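Side-chain contacts in NS6 protease (Murine norovirus 1, PDB 4ASH), which probably cleaves the viral polyprotein, as a cysteine protease with the trypsin-like fold found in calicivirus processing peptidases: residues 5-8 and 9-12; 89-92 and 93-97. The protein carries 1 engineered substitution. All coordinates share one frame; numbering follows the deposited sequence.

Contact 1: 5-8 and 9-12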
ATOM      1  N   VAL A   5      16.534   5.030  -5.308  1.00 51.00           N
ATOM      2  CA  VAL A   5      15.977   6.342  -5.625  1.00 47.43           C
ATOM      3  C   VAL A   5      14.831   6.296  -6.642  1.00 42.72           C
ATOM      4  O   VAL A   5      13.878   7.075  -6.548  1.00 33.64           O
ATOM      5  CB  VAL A   5      17.078   7.318  -6.123  1.00 53.12           C
ATOM      6  CG1 VAL A   5      18.031   6.616  -7.082  1.00 53.35           C
ATOM      7  CG2 VAL A   5      16.456   8.549  -6.772  1.00 53.48           C
ATOM      8  N   SER A   6      14.919   5.378  -7.603  1.00 38.39           N
ATOM      9  CA  SER A   6      13.951   5.319  -8.698  1.00 38.09           C
ATOM     10  C   SER A   6      12.584   4.798  -8.252  1.00 30.18           C
ATOM     11  O   SER A   6      11.592   4.947  -8.967  1.00 33.51           O
ATOM     12  CB  SER A   6      14.484   4.436  -9.831  1.00 40.31           C
ATOM     13  OG  SER A   6      14.538   3.080  -9.417  1.00 41.74           O
ATOM     14  N   ILE A   7      12.528   4.191  -7.074  1.00 26.84           N
ATOM     15  CA  ILE A   7      11.281   3.612  -6.584  1.00 24.05           C
ATOM     16  C   ILE A   7      10.240   4.698  -6.308  1.00 18.99           C
ATOM     17  O   ILE A   7       9.036   4.464  -6.396  1.00 22.33           O
ATOM     18  CB  ILE A   7      11.516   2.776  -5.306  1.00 22.58           C
ATOM     19  CG1 ILE A   7      10.380   1.773  -5.090  1.00 22.79           C
ATOM     20  CG2 ILE A   7      11.695   3.685  -4.090  1.00 27.61           C
ATOM     21  CD1 ILE A   7      10.666   0.751  -4.008  1.00 29.15           C
ATOM     22  N   TRP A   8      10.701   5.892  -5.962  1.00 19.70           N
ATOM     23  CA  TRP A   8       9.777   6.959  -5.609  1.00 14.77           C
ATOM     24  C   TRP A   8       8.918   7.456  -6.775  1.00 16.93           C
ATOM     25  O   TRP A   8       7.811   7.948  -6.569  1.00 18.16           O
ATOM     26  CB  TRP A   8      10.547   8.131  -4.988  1.00 19.44           C
ATOM     27  CG  TRP A   8      11.048   7.829  -3.614  1.00 20.54           C
ATOM     28  CD1 TRP A   8      12.287   7.371  -3.267  1.00 27.41           C
ATOM     29  CD2 TRP A   8      10.303   7.932  -2.404  1.00 16.32           C
ATOM     30  NE1 TRP A   8      12.362   7.188  -1.907  1.00 25.70           N
ATOM     31  CE2 TRP A   8      11.157   7.525  -1.350  1.00 21.65           C
ATOM     32  CE3 TRP A   8       9.001   8.323  -2.103  1.00 15.04           C
ATOM     33  CZ2 TRP A   8      10.755   7.530  -0.018  1.00 18.23           C
ATOM     34  CZ3 TRP A   8       8.600   8.327  -0.765  1.00 17.28           C
ATOM     35  CH2 TRP A   8       9.474   7.931   0.253  1.00 18.00           C
ATOM     36  N   SER A   9       9.410   7.333  -8.006  1.00 21.85           N
ATOM     37  CA  SER A   9       8.621   7.809  -9.135  1.00 21.87           C
ATOM     38  C   SER A   9       7.390   6.927  -9.346  1.00 16.54           C
ATOM     39  O   SER A   9       6.478   7.305 -10.093  1.00 19.99           O
ATOM     40  CB  SER A   9       9.460   7.870 -10.418  1.00 26.47           C
ATOM     41  OG  SER A   9       9.593   6.583 -10.975  1.00 27.27           O
ATOM     42  N   ARG A  10       7.362   5.787  -8.644  1.00 18.70           N
ATOM     43  CA  ARG A  10       6.247   4.833  -8.663  1.00 19.23           C
ATOM     44  C   ARG A  10       5.100   5.263  -7.756  1.00 14.82           C
ATOM     45  O   ARG A  10       3.991   4.723  -7.854  1.00 14.31           O
ATOM     46  CB  ARG A  10       6.693   3.443  -8.179  1.00 20.78           C
ATOM     47  CG  ARG A  10       7.699   2.695  -9.041  1.00 27.92           C
ATOM     48  CD  ARG A  10       8.010   1.361  -8.369  1.00 29.46           C
ATOM     49  NE  ARG A  10       9.099   0.657  -9.029  1.00 31.58           N
ATOM     50  CZ  ARG A  10       8.964  -0.480  -9.699  1.00 29.01           C
ATOM     51  NH1 ARG A  10       7.782  -1.090  -9.773  1.00 22.27           N
ATOM     52  NH2 ARG A  10      10.027  -1.020 -10.270  1.00 36.13           N
ATOM     53  N   VAL A  11       5.375   6.205  -6.847  1.00 14.84           N
ATOM     54  CA  VAL A  11       4.376   6.678  -5.898  1.00 13.40           C
ATOM     55  C   VAL A  11       3.775   7.953  -6.477  1.00 14.35           C
ATOM     56  O   VAL A  11       4.492   8.933  -6.713  1.00 17.75           O
ATOM     57  CB  VAL A  11       4.992   6.954  -4.509  1.00 16.87           C
ATOM     58  CG1 VAL A  11       3.914   7.382  -3.514  1.00 16.10           C
ATOM     59  CG2 VAL A  11       5.715   5.706  -3.981  1.00 15.16           C
ATOM     60  N   VAL A  12       2.479   7.911  -6.772  1.00 15.55           N
ATOM     61  CA  VAL A  12       1.788   9.057  -7.380  1.00 14.59           C
ATOM     62  C   VAL A  12       0.473   9.371  -6.683  1.00 17.85           C
ATOM     63  O   VAL A  12      -0.133   8.500  -6.051  1.00 15.05           O
ATOM     64  CB  VAL A  12       1.524   8.857  -8.899  1.00 15.84           C
ATOM     65  CG1 VAL A  12       2.842   8.676  -9.658  1.00 21.02           C
ATOM     66  CG2 VAL A  12       0.594   7.663  -9.149  1.00 19.58           C
TER
HETATM   67  O   HOH W   1      12.248   1.196  -8.942  1.00 41.77           O
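Ile7 and Arg10 meet through both backbone and side chain. Among the main-chain bonds, Arg10 N donates to Ile7 O at 3.1 Å and Val11 N to Trp8 O at 3.0 Å, with N-H...O angles of 150° and 161°. Ser9 N reaches Ser6 O only weakly, and Ser9 OG gives that oxygen a second, long bond of 3.3 Å. The hydroxyl can turn back because chi1 of 79° sets it between the backbone N and the carbonyl carbon. Successive i to i+3 bonds identify a 3-10 turn, here the N-terminal one that leads directly into strand 11-14 of the trypsin-like fold. Apolar contact is modest: Ile7 CG1 lies 4.1 Å from Arg10 CD, the two side chains crossing at about a right angle, while Trp8 directs its indole out of the turn onto Leu88 and Ala98. Water supplies the remaining link. It sits in the guanidinium plane at the edge, accepts from Arg10 NE at 3.2 Å and hydrogen-bonds Ser6 OG at 3.0 Å. The extended Arg10 chain carries NH2 to Pro71 O and NH1 to Trp21 O, which fixes the guanidinium against neighbouring backbone.

Contact 2: 89-92 and 93-97; sequences VKRA and SGEML
Val89 and Leu97 form an antiparallel hydrogen-bonded pair near the end of the beta hairpin made by strands 84-90 and 96-111, whose chain reverses through a type I turn from Arg91 to Gly94. The tight part is this paired backbone. Leu97 N donates to Val89 O at 2.8 Å, almost straight (175° at the hydrogen), whereas the return bond from Val89 N to Leu97 O is more bent, at 140°. Next along, Arg91 N donates to Glu95 O at 3.0 Å, and the same oxygen receives a CA-H...O contact from Lys90 CA at 3.3 Å. Gly94 N closes the turn on Arg91 O at 2.7 Å; the positive phi of Gly94 suits a residue without a side chain.

On the Val89 and Leu97 face, Arg91 folds back over the leucine through a bend at chi2 (-79°). The two side chains cross at about a right angle, and Leu97 CD1 lies over one face of the guanidinium, 3.4 Å from Arg91 NH1. NH2 is held by a salt bridge to Asp140 and by Gly135 O. Lys90 and Met96, on the other face, run side by side in the same direction, in looser touch at CG.

The turn is the solvent side. Ser93 OG accepts from Glu95 N at 3.1 Å, an ST turn. The Glu95 carboxylate does not reach the Arg91 guanidinium, NH1 to OE1 being 5.3 Å; a water in the guanidinium plane bridges them, accepting from Arg91 NH1 at 3.0 Å and donating weakly to Glu95 OE1.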
ATOM      1  N   VAL A  89       6.268   7.355   2.165  1.00 15.48           N
ATOM      2  CA  VAL A  89       5.289   8.440   2.186  1.00 12.49           C
ATOM      3  C   VAL A  89       5.720   9.582   1.284  1.00 16.50           C
ATOM      4  O   VAL A  89       6.808  10.132   1.452  1.00 19.42           O
ATOM      5  CB  VAL A  89       5.110   9.009   3.595  1.00 16.73           C
ATOM      6  CG1 VAL A  89       4.218  10.234   3.558  1.00 22.07           C
ATOM      7  CG2 VAL A  89       4.517   7.958   4.516  1.00 20.09           C
ATOM      8  N   LYS A  90       4.871   9.936   0.332  1.00 15.09           N
ATOM      9  CA  LYS A  90       5.036  11.230  -0.344  1.00 14.35           C
ATOM     10  C   LYS A  90       4.032  12.201   0.214  1.00 17.79           C
ATOM     11  O   LYS A  90       2.912  11.818   0.533  1.00 19.04           O
ATOM     12  CB  LYS A  90       4.786  11.108  -1.842  1.00 19.58           C
ATOM     13  CG  LYS A  90       5.983  10.659  -2.641  1.00 25.76           C
ATOM     14  CD  LYS A  90       5.751  10.966  -4.120  1.00 22.32           C
ATOM     15  CE  LYS A  90       6.940  10.554  -4.955  1.00 23.57           C
ATOM     16  NZ  LYS A  90       6.629  10.702  -6.408  1.00 20.67           N
ATOM     17  N   ARG A  91       4.429  13.472   0.303  1.00 16.65           N
ATOM     18  CA  ARG A  91       3.506  14.543   0.647  1.00 15.81           C
ATOM     19  C   ARG A  91       3.212  15.331  -0.621  1.00 17.32           C
ATOM     20  O   ARG A  91       3.942  15.213  -1.602  1.00 17.40           O
ATOM     21  CB  ARG A  91       4.116  15.428   1.725  1.00 14.69           C
ATOM     22  CG  ARG A  91       4.349  14.705   3.068  1.00 16.99           C
ATOM     23  CD  ARG A  91       3.061  14.577   3.876  1.00 18.65           C
ATOM     24  NE  ARG A  91       3.025  13.403   4.764  1.00 17.26           N
ATOM     25  CZ  ARG A  91       3.629  13.307   5.946  1.00 20.41           C
ATOM     26  NH1 ARG A  91       4.367  14.304   6.418  1.00 22.21           N
ATOM     27  NH2 ARG A  91       3.509  12.184   6.660  1.00 21.82           N
ATOM     28  N   ALA A  92       2.126  16.094  -0.599  1.00 18.04           N
ATOM     29  CA  ALA A  92       1.662  16.832  -1.764  1.00 17.15           C
ATOM     30  C   ALA A  92       2.774  17.697  -2.356  1.00 17.89           C
ATOM     31  O   ALA A  92       2.838  17.891  -3.571  1.00 18.95           O
ATOM     32  CB  ALA A  92       0.466  17.688  -1.385  1.00 22.05           C
ATOM     33  N   SER A  93       3.661  18.189  -1.501  1.00 19.12           N
ATOM     34  CA  SER A  93       4.784  19.018  -1.937  1.00 20.43           C
ATOM     35  C   SER A  93       5.792  18.255  -2.789  1.00 16.97           C
ATOM     36  O   SER A  93       6.645  18.871  -3.433  1.00 19.17           O
ATOM     37  CB  SER A  93       5.524  19.571  -0.726  1.00 20.85           C
ATOM     38  OG  SER A  93       6.202  18.514  -0.063  1.00 19.54           O
ATOM     39  N   GLY A  94       5.702  16.918  -2.782  1.00 16.46           N
ATOM     40  CA  GLY A  94       6.682  16.077  -3.442  1.00 16.69           C
ATOM     41  C   GLY A  94       7.756  15.587  -2.485  1.00 17.67           C
ATOM     42  O   GLY A  94       8.623  14.787  -2.871  1.00 17.97           O
ATOM     43  N   GLU A  95       7.714  16.080  -1.243  1.00 18.86           N
ATOM     44  CA  GLU A  95       8.616  15.593  -0.203  1.00 17.30           C
ATOM     45  C   GLU A  95       8.491  14.080  -0.071  1.00 17.70           C
ATOM     46  O   GLU A  95       7.389  13.540  -0.131  1.00 19.14           O
ATOM     47  CB  GLU A  95       8.314  16.263   1.139  1.00 19.51           C
ATOM     48  CG  GLU A  95       9.306  15.880   2.237  1.00 27.49           C
ATOM     49  CD  GLU A  95       8.971  16.484   3.593  1.00 37.80           C
ATOM     50  OE1 GLU A  95       7.940  17.183   3.717  1.00 26.97           O
ATOM     51  OE2 GLU A  95       9.745  16.244   4.545  1.00 46.44           O
ATOM     52  N   MET A  96       9.630  13.415   0.091  1.00 18.22           N
ATOM     53  CA  MET A  96       9.677  11.955   0.204  1.00 17.33           C
ATOM     54  C   MET A  96      10.186  11.572   1.583  1.00 20.30           C
ATOM     55  O   MET A  96      11.312  11.896   1.956  1.00 27.36           O
ATOM     56  CB  MET A  96      10.572  11.382  -0.894  1.00 17.03           C
ATOM     57  CG  MET A  96      10.029  11.616  -2.302  1.00 19.69           C
ATOM     58  SD  MET A  96      11.266  11.555  -3.617  1.00 24.91           S
ATOM     59  CE  MET A  96      12.045  13.158  -3.341  1.00 23.22           C
ATOM     60  N   LEU A  97       9.340  10.891   2.346  1.00 17.88           N
ATOM     61  CA  LEU A  97       9.674  10.528   3.712  1.00 18.80           C
ATOM     62  C   LEU A  97       9.554   9.021   3.881  1.00 20.46           C
ATOM     63  O   LEU A  97       8.452   8.488   3.916  1.00 23.74           O
ATOM     64  CB  LEU A  97       8.708  11.191   4.690  1.00 22.19           C
ATOM     65  CG  LEU A  97       8.708  12.718   4.726  1.00 30.31           C
ATOM     66  CD1 LEU A  97       7.457  13.228   5.421  1.00 34.12           C
ATOM     67  CD2 LEU A  97       9.956  13.205   5.426  1.00 40.01           C
TER
HETATM   68  O   HOH W   2       5.150  17.027   5.520  1.00 28.96           O

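Overall arrangement
Contacts 1 and 2 lie in series along the chain, with centres about 11 Å apart, yet they touch directly. Lys90 of contact 2 reaches the point where the 3-10 turn of contact 1 passes into strand 11-14: its NZ is 2.8 Å from Val11 O, a probable hydrogen bond, and also bonds Trp8 O. Beside it the indole packs on the hairpin, Trp8 CE3 lying 3.5 Å from Met96 CG and Trp8 CZ3 3.4 Å from Val89 O. Strand 11-14 belongs to the five-stranded antiparallel sheet and strands 84-90 and 96-111 to the mixed sheet, so the junction ties the N-terminal segment and first sheet to the second.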